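Local atomic coordinates of capsid protein (Macrobrachium rosenbergii nodavirus, PDB entry 5YKU), a protein that forms the virus capsid, its protrusion domain, described here, probably making the dimeric surface spikes. Residues D14-W19 and Q114-R119; N39-I44 and S87-S92; C63-A68 and G94-T99. All blocks are in the same frame, centred on the assembly; numbering follows the deposited sequence.

Interaction 1: D14-W19 and Q114-R119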
loop_
_atom_site.group_PDB
_atom_site.type_symbol
_atom_site.label_atom_id
_atom_site.label_comp_id
_atom_site.label_asym_id
_atom_site.label_seq_id
_atom_site.Cartn_x
_atom_site.Cartn_y
_atom_site.Cartn_z
ATOM N N ASP A 14 6.363 1.247 11.271
ATOM C CA ASP A 14 7.667 1.326 10.606
ATOM C C ASP A 14 7.783 0.439 9.414
ATOM O O ASP A 14 8.849 0.558 8.747
ATOM C CB ASP A 14 8.840 1.157 11.610
ATOM C CG ASP A 14 8.928 2.288 12.518
ATOM O OD1 ASP A 14 8.678 3.424 12.087
ATOM O OD2 ASP A 14 9.187 2.003 13.717
ATOM N N THR A 15 6.893 -0.443 9.109
ATOM C CA THR A 15 6.986 -1.243 7.859
ATOM C C THR A 15 6.671 -0.321 6.701
ATOM O O THR A 15 5.531 0.163 6.593
ATOM C CB THR A 15 6.008 -2.386 7.900
ATOM O OG1 THR A 15 6.354 -3.241 9.035
ATOM C CG2 THR A 15 6.119 -3.255 6.658
ATOM N N ILE A 16 7.589 -0.106 5.854
ATOM C CA ILE A 16 7.464 0.697 4.626
ATOM C C ILE A 16 7.883 -0.120 3.464
ATOM O O ILE A 16 8.686 -1.099 3.564
ATOM C CB ILE A 16 8.190 2.030 4.708
ATOM C CG1 ILE A 16 9.706 1.792 4.987
ATOM C CG2 ILE A 16 7.583 2.921 5.753
ATOM C CD1 ILE A 16 10.558 3.031 4.813
ATOM N N GLY A 17 7.369 0.174 2.300
ATOM C CA GLY A 17 7.773 -0.464 1.113
ATOM C C GLY A 17 7.363 0.249 -0.126
ATOM O O GLY A 17 6.738 1.310 -0.116
ATOM N N ASN A 18 7.793 -0.265 -1.263
ATOM C CA ASN A 18 7.569 0.284 -2.586
ATOM C C ASN A 18 6.641 -0.571 -3.366
ATOM O O ASN A 18 6.719 -1.803 -3.377
ATOM C CB ASN A 18 8.907 0.355 -3.327
ATOM C CG ASN A 18 9.829 1.321 -2.730
ATOM O OD1 ASN A 18 9.499 2.334 -2.149
ATOM N ND2 ASN A 18 11.128 1.069 -2.952
ATOM N N TRP A 19 5.713 0.068 -4.055
ATOM C CA TRP A 19 4.931 -0.591 -5.087
ATOM C C TRP A 19 5.768 -0.742 -6.349
ATOM O O TRP A 19 6.387 0.231 -6.795
ATOM C CB TRP A 19 3.676 0.268 -5.420
ATOM C CG TRP A 19 2.746 0.457 -4.281
ATOM C CD1 TRP A 19 2.466 1.645 -3.663
ATOM C CD2 TRP A 19 1.985 -0.531 -3.586
ATOM N NE1 TRP A 19 1.574 1.458 -2.654
ATOM C CE2 TRP A 19 1.245 0.122 -2.558
ATOM C CE3 TRP A 19 1.874 -1.920 -3.690
ATOM C CZ2 TRP A 19 0.386 -0.541 -1.712
ATOM C CZ3 TRP A 19 1.012 -2.581 -2.856
ATOM C CH2 TRP A 19 0.237 -1.916 -1.895
ATOM N N GLN A 114 4.898 4.635 -2.681
ATOM C CA GLN A 114 5.405 4.173 -1.361
ATOM C C GLN A 114 4.284 3.992 -0.395
ATOM O O GLN A 114 3.312 4.743 -0.376
ATOM C CB GLN A 114 6.373 5.237 -0.843
ATOM C CG GLN A 114 7.607 5.441 -1.774
ATOM C CD GLN A 114 8.166 6.813 -1.637
ATOM O OE1 GLN A 114 7.476 7.842 -1.823
ATOM N NE2 GLN A 114 9.443 6.946 -1.364
ATOM N N TYR A 115 4.392 2.995 0.451
ATOM C CA TYR A 115 3.381 2.646 1.398
ATOM C C TYR A 115 3.941 2.389 2.777
ATOM O O TYR A 115 5.120 2.084 2.964
ATOM C CB TYR A 115 2.557 1.428 0.915
ATOM C CG TYR A 115 3.325 0.136 0.945
ATOM C CD1 TYR A 115 3.566 -0.558 2.115
ATOM C CD2 TYR A 115 3.770 -0.433 -0.256
ATOM C CE1 TYR A 115 4.240 -1.808 2.041
ATOM C CE2 TYR A 115 4.498 -1.564 -0.312
ATOM C CZ TYR A 115 4.700 -2.263 0.851
ATOM O OH TYR A 115 5.444 -3.460 0.794
ATOM N N ARG A 116 3.072 2.575 3.795
ATOM C CA ARG A 116 3.367 2.360 5.231
ATOM C C ARG A 116 2.310 1.447 5.791
ATOM O O ARG A 116 1.115 1.726 5.612
ATOM C CB ARG A 116 3.427 3.694 5.936
ATOM C CG ARG A 116 3.721 3.537 7.429
ATOM C CD ARG A 116 3.712 4.914 8.132
ATOM N NE ARG A 116 4.607 5.869 7.522
ATOM C CZ ARG A 116 5.915 5.870 7.590
ATOM N NH1 ARG A 116 6.570 5.042 8.357
ATOM N NH2 ARG A 116 6.557 6.843 6.930
ATOM N N ILE A 117 2.722 0.436 6.485
ATOM C CA ILE A 117 1.774 -0.488 7.145
ATOM C C ILE A 117 1.760 -0.239 8.599
ATOM O O ILE A 117 2.832 -0.051 9.259
ATOM C CB ILE A 117 2.127 -1.942 6.829
ATOM C CG1 ILE A 117 1.844 -2.207 5.342
ATOM C CG2 ILE A 117 1.324 -2.902 7.727
ATOM C CD1 ILE A 117 2.225 -3.552 4.808
ATOM N N ILE A 118 0.563 -0.065 9.148
ATOM C CA ILE A 118 0.318 0.186 10.558
ATOM C C ILE A 118 -0.262 -1.056 11.180
ATOM O O ILE A 118 -1.321 -1.604 10.704
ATOM C CB ILE A 118 -0.583 1.349 10.818
ATOM C CG1 ILE A 118 0.093 2.595 10.231
ATOM C CG2 ILE A 118 -0.865 1.548 12.289
ATOM C CD1 ILE A 118 -0.851 3.730 10.093
ATOM N N ARG A 119 0.335 -1.561 12.281
ATOM C CA ARG A 119 -0.108 -2.733 12.990
ATOM C C ARG A 119 -0.327 -2.427 14.448
ATOM O O ARG A 119 0.599 -1.932 15.114
ATOM C CB ARG A 119 1.007 -3.817 12.914
ATOM C CG ARG A 119 0.683 -5.076 13.668
ATOM C CD ARG A 119 1.908 -5.984 13.717
ATOM N NE ARG A 119 1.800 -7.043 14.704
ATOM C CZ ARG A 119 2.818 -7.646 15.300
ATOM N NH1 ARG A 119 2.513 -8.529 16.206
ATOM N NH2 ARG A 119 4.057 -7.241 14.986
HETATM O O HOH W 1 9.184 4.639 9.513
HETATM O O HOH W 2 4.361 -1.856 10.577
HETATM O O HOH W 3 7.067 -3.795 -1.298
HETATM O O HOH W 4 11.010 4.586 -2.395
#
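The Y115 ring lies over the backbone of G17. The G17 CA sits 3.8 Å from the centroid of the Y115 ring, 21° off the ring normal, a CH-pi contact. G17 has no side chain, so the ring can settle directly on the main chain. Y115 CG stands between its own backbone N and carbonyl carbon (chi1 71°). The ring it carries covers G17, with Y115 CE2 3.4 Å from G17 C. W19 meets the same tyrosine. Y115 CD2 lies over the centre of the indole, with W19 CE2 3.5 Å from it. The two ring planes are 49° apart, so the pair is oblique. A water joins Y115 OH, at 2.7 Å, to the backbone O of N18.

Antiparallel backbone bonds hold the register. G17 N donates to Y115 O, and Y115 N returns a 2.9 Å bond to G17 O. I117 N reaches T15 O at 2.8 Å, nearly straight.

Beyond these, I16 and R116 run side by side. I16 CG2 lies 3.5 Å from R116 NH1, over one face of the guanidinium. D14 OD1 and R116 NH1 are too far apart for a salt bridge and are bridged by a water. The same NH1 also bonds A13 O. N18 OD1 and Q114 NE2 share another water.

Strand 10-18 is an outermost strand of the sheet. Strand 114-121 separates it from strand 41-47, where Y47 makes a cation-pi contact with R116 and I44 touches Y115. I33 of strand 26-33 touches W19, Y115 and I117, and Y74 OH bonds W19 NE1.

Interaction 2: N39-I44 and S87-S92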
loop_
_atom_site.group_PDB
_atom_site.type_symbol
_atom_site.label_atom_id
_atom_site.label_comp_id
_atom_site.label_asym_id
_atom_site.label_seq_id
_atom_site.Cartn_x
_atom_site.Cartn_y
_atom_site.Cartn_z
ATOM N N ASN A 39 -2.677 -13.778 9.552
ATOM C CA ASN A 39 -4.027 -13.482 10.105
ATOM C C ASN A 39 -4.140 -12.164 10.889
ATOM O O ASN A 39 -5.220 -11.877 11.382
ATOM C CB ASN A 39 -4.599 -14.658 10.939
ATOM C CG ASN A 39 -4.414 -15.969 10.198
ATOM O OD1 ASN A 39 -4.833 -16.146 9.099
ATOM N ND2 ASN A 39 -3.680 -16.857 10.852
ATOM N N SER A 40 -3.086 -11.362 10.954
ATOM C CA SER A 40 -3.195 -10.094 11.684
ATOM C C SER A 40 -3.947 -9.083 10.828
ATOM O O SER A 40 -3.999 -9.168 9.607
ATOM C CB SER A 40 -1.826 -9.582 12.056
ATOM O OG SER A 40 -1.355 -10.274 13.215
ATOM N N LYS A 41 -4.494 -8.105 11.513
ATOM C CA LYS A 41 -5.291 -6.996 10.928
ATOM C C LYS A 41 -4.400 -5.767 10.915
ATOM O O LYS A 41 -3.722 -5.409 11.863
ATOM C CB LYS A 41 -6.498 -6.725 11.780
ATOM C CG LYS A 41 -7.382 -7.931 11.848
ATOM C CD LYS A 41 -8.297 -7.819 13.079
ATOM C CE LYS A 41 -9.460 -8.851 13.156
ATOM N NZ LYS A 41 -10.157 -8.710 14.517
ATOM N N PHE A 42 -4.442 -5.073 9.786
ATOM C CA PHE A 42 -3.571 -3.944 9.456
ATOM C C PHE A 42 -4.351 -2.841 8.844
ATOM O O PHE A 42 -5.479 -3.012 8.264
ATOM C CB PHE A 42 -2.544 -4.382 8.438
ATOM C CG PHE A 42 -1.646 -5.475 8.923
ATOM C CD1 PHE A 42 -0.488 -5.132 9.640
ATOM C CD2 PHE A 42 -1.906 -6.824 8.684
ATOM C CE1 PHE A 42 0.401 -6.144 10.075
ATOM C CE2 PHE A 42 -1.069 -7.812 9.134
ATOM C CZ PHE A 42 0.117 -7.499 9.838
ATOM N N ILE A 43 -3.731 -1.651 8.839
ATOM C CA ILE A 43 -4.081 -0.533 7.923
ATOM C C ILE A 43 -2.870 -0.242 7.087
ATOM O O ILE A 43 -1.757 -0.157 7.634
ATOM C CB ILE A 43 -4.463 0.705 8.778
ATOM C CG1 ILE A 43 -5.726 0.576 9.518
ATOM C CG2 ILE A 43 -4.609 1.947 7.854
ATOM C CD1 ILE A 43 -6.991 0.501 8.677
ATOM N N ILE A 44 -3.012 -0.070 5.804
ATOM C CA ILE A 44 -1.921 0.433 4.917
ATOM C C ILE A 44 -2.339 1.809 4.408
ATOM O O ILE A 44 -3.513 2.005 3.974
ATOM C CB ILE A 44 -1.649 -0.596 3.798
ATOM C CG1 ILE A 44 -0.496 -0.165 2.905
ATOM C CG2 ILE A 44 -2.896 -0.942 2.971
ATOM C CD1 ILE A 44 -0.047 -1.231 1.984
ATOM N N SER A 87 -7.982 -1.179 4.888
ATOM C CA SER A 87 -8.013 -2.084 5.991
ATOM C C SER A 87 -8.046 -3.465 5.471
ATOM O O SER A 87 -8.835 -3.768 4.585
ATOM C CB SER A 87 -9.229 -1.797 6.811
ATOM O OG SER A 87 -10.366 -2.065 6.081
ATOM N N PHE A 88 -7.168 -4.314 5.982
ATOM C CA PHE A 88 -7.086 -5.678 5.511
ATOM C C PHE A 88 -6.525 -6.581 6.577
ATOM O O PHE A 88 -5.843 -6.158 7.502
ATOM C CB PHE A 88 -6.248 -5.789 4.222
ATOM C CG PHE A 88 -4.785 -5.594 4.441
ATOM C CD1 PHE A 88 -4.237 -4.338 4.537
ATOM C CD2 PHE A 88 -3.973 -6.678 4.573
ATOM C CE1 PHE A 88 -2.845 -4.183 4.793
ATOM C CE2 PHE A 88 -2.602 -6.507 4.844
ATOM C CZ PHE A 88 -2.054 -5.260 4.960
ATOM N N GLN A 89 -6.724 -7.873 6.385
ATOM C CA GLN A 89 -6.185 -8.911 7.227
ATOM C C GLN A 89 -5.225 -9.717 6.369
ATOM O O GLN A 89 -5.551 -10.081 5.234
ATOM C CB GLN A 89 -7.301 -9.806 7.751
ATOM C CG GLN A 89 -6.894 -10.900 8.723
ATOM C CD GLN A 89 -8.156 -11.536 9.274
ATOM O OE1 GLN A 89 -9.170 -10.883 9.447
ATOM N NE2 GLN A 89 -8.143 -12.799 9.252
ATOM N N ALA A 90 -4.001 -9.933 6.870
ATOM C CA ALA A 90 -3.061 -10.842 6.176
ATOM C C ALA A 90 -3.704 -12.243 6.150
ATOM O O ALA A 90 -4.390 -12.662 7.074
ATOM C CB ALA A 90 -1.702 -10.894 6.835
ATOM N N ASN A 91 -3.359 -12.977 5.083
ATOM C CA ASN A 91 -3.846 -14.370 4.945
ATOM C C ASN A 91 -3.048 -15.273 5.868
ATOM O O ASN A 91 -2.202 -14.857 6.651
ATOM C CB ASN A 91 -3.880 -14.734 3.475
ATOM C CG ASN A 91 -2.523 -14.962 2.905
ATOM O OD1 ASN A 91 -1.506 -15.016 3.605
ATOM N ND2 ASN A 91 -2.508 -15.080 1.574
ATOM N N SER A 92 -3.384 -16.596 5.699
ATOM C CA SER A 92 -2.824 -17.593 6.597
ATOM C C SER A 92 -1.308 -17.830 6.414
ATOM O O SER A 92 -0.693 -18.445 7.249
ATOM C CB SER A 92 -3.485 -18.961 6.363
ATOM O OG SER A 92 -3.281 -19.418 5.062
HETATM O O HOH W 5 -6.382 -14.493 7.598
HETATM O O HOH W 6 -2.026 -19.246 9.631
#
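The carbonyl oxygen of S40 takes a 2.8 Å bond from A90 N, nearly along its C=O direction. Q89 CA adds a weaker CA-H...O contact with the same S40 oxygen at 3.2 Å. The next link is the hydrogen-bonded pair F42 and F88. F42 N donates to F88 O at 2.9 Å, and F88 N donates back to F42 O.

Strands 41-47 and 81-89 are the third and sixth of the chain. The order of strands across the sheet, 1-8-3-6-5-4-7-2, matches the jelly-roll topology, and this is its third-to-sixth pairing.

F88 CG stands between its backbone N and carbonyl carbon (chi1 72°), and the ring it carries packs against F42. F42 CB lies over a face of the F88 ring, 3.6 Å from F88 CZ. The two phenyl planes are nearly parallel, at 20°, but slid apart and barely overlapping. I44 CG2 touches F88 CE1 at 3.7 Å, and A90 CB reaches F42 CE2. The F98 ring meets F88 edge-to-face.

Past the strand ends the pairing goes on through loops. N39 N donates to N91 O from above the carbonyl plane. One water binds N39 OD1, Q89 NE2 and A90 O. A second joins N39 ND2 to S92 O. N91 OD1 accepts bonds from the backbone N of I93 and of E95.

Interaction 3: C63-A68 and G94-T99. With ZN (zinc ion), chain C.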
loop_
_atom_site.group_PDB
_atom_site.type_symbol
_atom_site.label_atom_id
_atom_site.label_comp_id
_atom_site.label_asym_id
_atom_site.label_seq_id
_atom_site.Cartn_x
_atom_site.Cartn_y
_atom_site.Cartn_z
ATOM N N CYS A 63 -7.208 -3.826 -2.445
ATOM C CA CYS A 63 -6.733 -5.121 -1.911
ATOM C C CYS A 63 -7.697 -6.242 -2.250
ATOM O O CYS A 63 -8.921 -6.037 -2.167
ATOM C CB CYS A 63 -6.598 -4.999 -0.409
ATOM S SG CYS A 63 -5.967 -6.454 0.423
ATOM N N ASN A 64 -7.151 -7.353 -2.671
ATOM C CA ASN A 64 -7.958 -8.510 -3.122
ATOM C C ASN A 64 -8.316 -9.395 -1.992
ATOM O O ASN A 64 -9.118 -10.302 -2.226
ATOM C CB ASN A 64 -7.120 -9.336 -4.106
ATOM C CG ASN A 64 -6.784 -8.674 -5.372
ATOM O OD1 ASN A 64 -6.900 -7.543 -5.597
ATOM N ND2 ASN A 64 -6.250 -9.498 -6.254
ATOM N N GLU A 65 -7.829 -9.232 -0.799
ATOM C CA GLU A 65 -8.123 -10.114 0.342
ATOM C C GLU A 65 -9.624 -10.078 0.695
ATOM O O GLU A 65 -10.223 -9.009 0.655
ATOM C CB GLU A 65 -7.270 -9.852 1.582
ATOM C CG GLU A 65 -5.827 -10.069 1.356
ATOM C CD GLU A 65 -5.455 -11.414 0.711
ATOM O OE1 GLU A 65 -5.917 -12.432 1.295
ATOM O OE2 GLU A 65 -4.680 -11.449 -0.308
ATOM N N VAL A 66 -10.204 -11.187 1.078
ATOM C CA VAL A 66 -11.540 -11.183 1.544
ATOM C C VAL A 66 -11.709 -10.158 2.670
ATOM O O VAL A 66 -10.889 -10.083 3.546
ATOM C CB VAL A 66 -11.940 -12.599 1.970
ATOM C CG1 VAL A 66 -13.259 -12.625 2.660
ATOM C CG2 VAL A 66 -12.012 -13.532 0.744
ATOM N N ASP A 67 -12.745 -9.359 2.571
ATOM C CA ASP A 67 -13.121 -8.412 3.555
ATOM C C ASP A 67 -12.233 -7.177 3.639
ATOM O O ASP A 67 -12.566 -6.304 4.380
ATOM C CB ASP A 67 -13.324 -9.016 4.968
ATOM C CG ASP A 67 -14.698 -9.803 5.096
ATOM O OD1 ASP A 67 -15.392 -9.873 4.069
ATOM O OD2 ASP A 67 -14.845 -10.272 6.191
ATOM N N ALA A 68 -11.290 -7.022 2.739
ATOM C CA ALA A 68 -10.477 -5.784 2.742
ATOM C C ALA A 68 -11.322 -4.698 2.190
ATOM O O ALA A 68 -12.133 -4.898 1.251
ATOM C CB ALA A 68 -9.236 -5.962 1.867
ATOM N N GLY A 94 0.720 -15.031 5.771
ATOM C CA GLY A 94 1.363 -13.766 6.007
ATOM C C GLY A 94 1.440 -12.837 4.843
ATOM O O GLY A 94 2.335 -12.005 4.847
ATOM N N GLU A 95 0.540 -12.920 3.911
ATOM C CA GLU A 95 0.537 -12.123 2.742
ATOM C C GLU A 95 -0.783 -11.427 2.510
ATOM O O GLU A 95 -1.835 -11.802 2.998
ATOM C CB GLU A 95 0.912 -13.009 1.523
ATOM C CG GLU A 95 2.252 -13.684 1.614
ATOM C CD GLU A 95 2.771 -14.173 0.221
ATOM O OE1 GLU A 95 2.008 -14.377 -0.645
ATOM O OE2 GLU A 95 3.973 -14.270 0.251
ATOM N N ALA A 96 -0.714 -10.430 1.601
ATOM C CA ALA A 96 -1.923 -9.815 1.079
ATOM C C ALA A 96 -1.661 -9.387 -0.336
ATOM O O ALA A 96 -0.604 -8.822 -0.614
ATOM C CB ALA A 96 -2.362 -8.653 1.969
ATOM N N THR A 97 -2.599 -9.626 -1.214
ATOM C CA THR A 97 -2.473 -9.283 -2.601
ATOM C C THR A 97 -3.237 -8.022 -2.888
ATOM O O THR A 97 -4.380 -7.845 -2.482
ATOM C CB THR A 97 -3.024 -10.387 -3.493
ATOM O OG1 THR A 97 -2.276 -11.604 -3.265
ATOM C CG2 THR A 97 -2.934 -10.059 -4.972
ATOM N N PHE A 98 -2.632 -7.118 -3.601
ATOM C CA PHE A 98 -3.179 -5.825 -4.074
ATOM C C PHE A 98 -3.214 -5.735 -5.552
ATOM O O PHE A 98 -2.341 -6.282 -6.225
ATOM C CB PHE A 98 -2.319 -4.655 -3.514
ATOM C CG PHE A 98 -2.346 -4.618 -2.007
ATOM C CD1 PHE A 98 -1.488 -5.450 -1.254
ATOM C CD2 PHE A 98 -3.166 -3.774 -1.328
ATOM C CE1 PHE A 98 -1.570 -5.466 0.134
ATOM C CE2 PHE A 98 -3.224 -3.796 0.058
ATOM C CZ PHE A 98 -2.430 -4.640 0.791
ATOM N N THR A 99 -4.220 -5.051 -6.033
ATOM C CA THR A 99 -4.362 -4.742 -7.463
ATOM C C THR A 99 -4.045 -3.308 -7.706
ATOM O O THR A 99 -4.619 -2.405 -7.033
ATOM C CB THR A 99 -5.759 -5.047 -7.977
ATOM O OG1 THR A 99 -5.934 -6.491 -7.881
ATOM C CG2 THR A 99 -5.913 -4.704 -9.450
HETATM ZN ZN ZN C . -16.818 -10.758 5.913
HETATM O O HOH W 7 -2.408 -13.154 -1.055
#
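C63 and F98 face each other where strand 57-63 ends beside strand 96-104. These are the fourth and seventh strands of the jelly roll. C63 to F98 is an antiparallel non-hydrogen-bonded pair, and a type II turn from E65 to A68 follows it.

The apolar contact is a cysteine sulfur-aromatic one. C63 SG is anti to its backbone N (chi1 -178°) and lies over one face of the F98 ring, 4.2 Å from its centroid. C63 CB also touches F98 CE2 at 3.6 Å.

Three hydrogen bonds cross the contact. N64 N donates to T97 O at 2.8 Å. The hydroxyl of T99 donates to N64 OD1 at 2.7 Å, in the amide plane and on a lone pair. The E65 chain bends at chi2, and its OE2 accepts a 2.9 Å bond from T97 N, on the anti side of the carboxylate. A water donates to both E65 OE2 and T97 OG1; the latter also bonds D32. Within segment 63-68, E65 N donates a long, 3.6 Å bond to C63 SG.

Two zinc ions lie nearby. E95 OE2 is a ligand of one and bonds T34. D67, in the turn, binds the other unequally: OD2 is 2.0 Å from the zinc and OD1 2.5 Å.

All three contacts are pairings within one jelly roll. Interactions 1 and 2 join neighbouring strands: I118 N lies 2.8 Å from I43 O, a probable hydrogen bond, and I117 CG2 packs on F42 CD1 at 3.5 Å. The centres of interactions 1 and 3 are about 15 Å apart, yet W19 CH2 touches F98 CG at 3.7 Å. Interactions 2 and 3 are closest, with centres about 8 Å apart, and F88 CE2 meets A96 CB at 3.6 Å. F98 meets both W19 and F88 edge-to-face, so it joins the aromatic groups of the other two contacts. The zinc ions bound by D67 and E95 belong to interaction 3, and the side chain of N91 in interaction 2 is about 8 Å from a zinc.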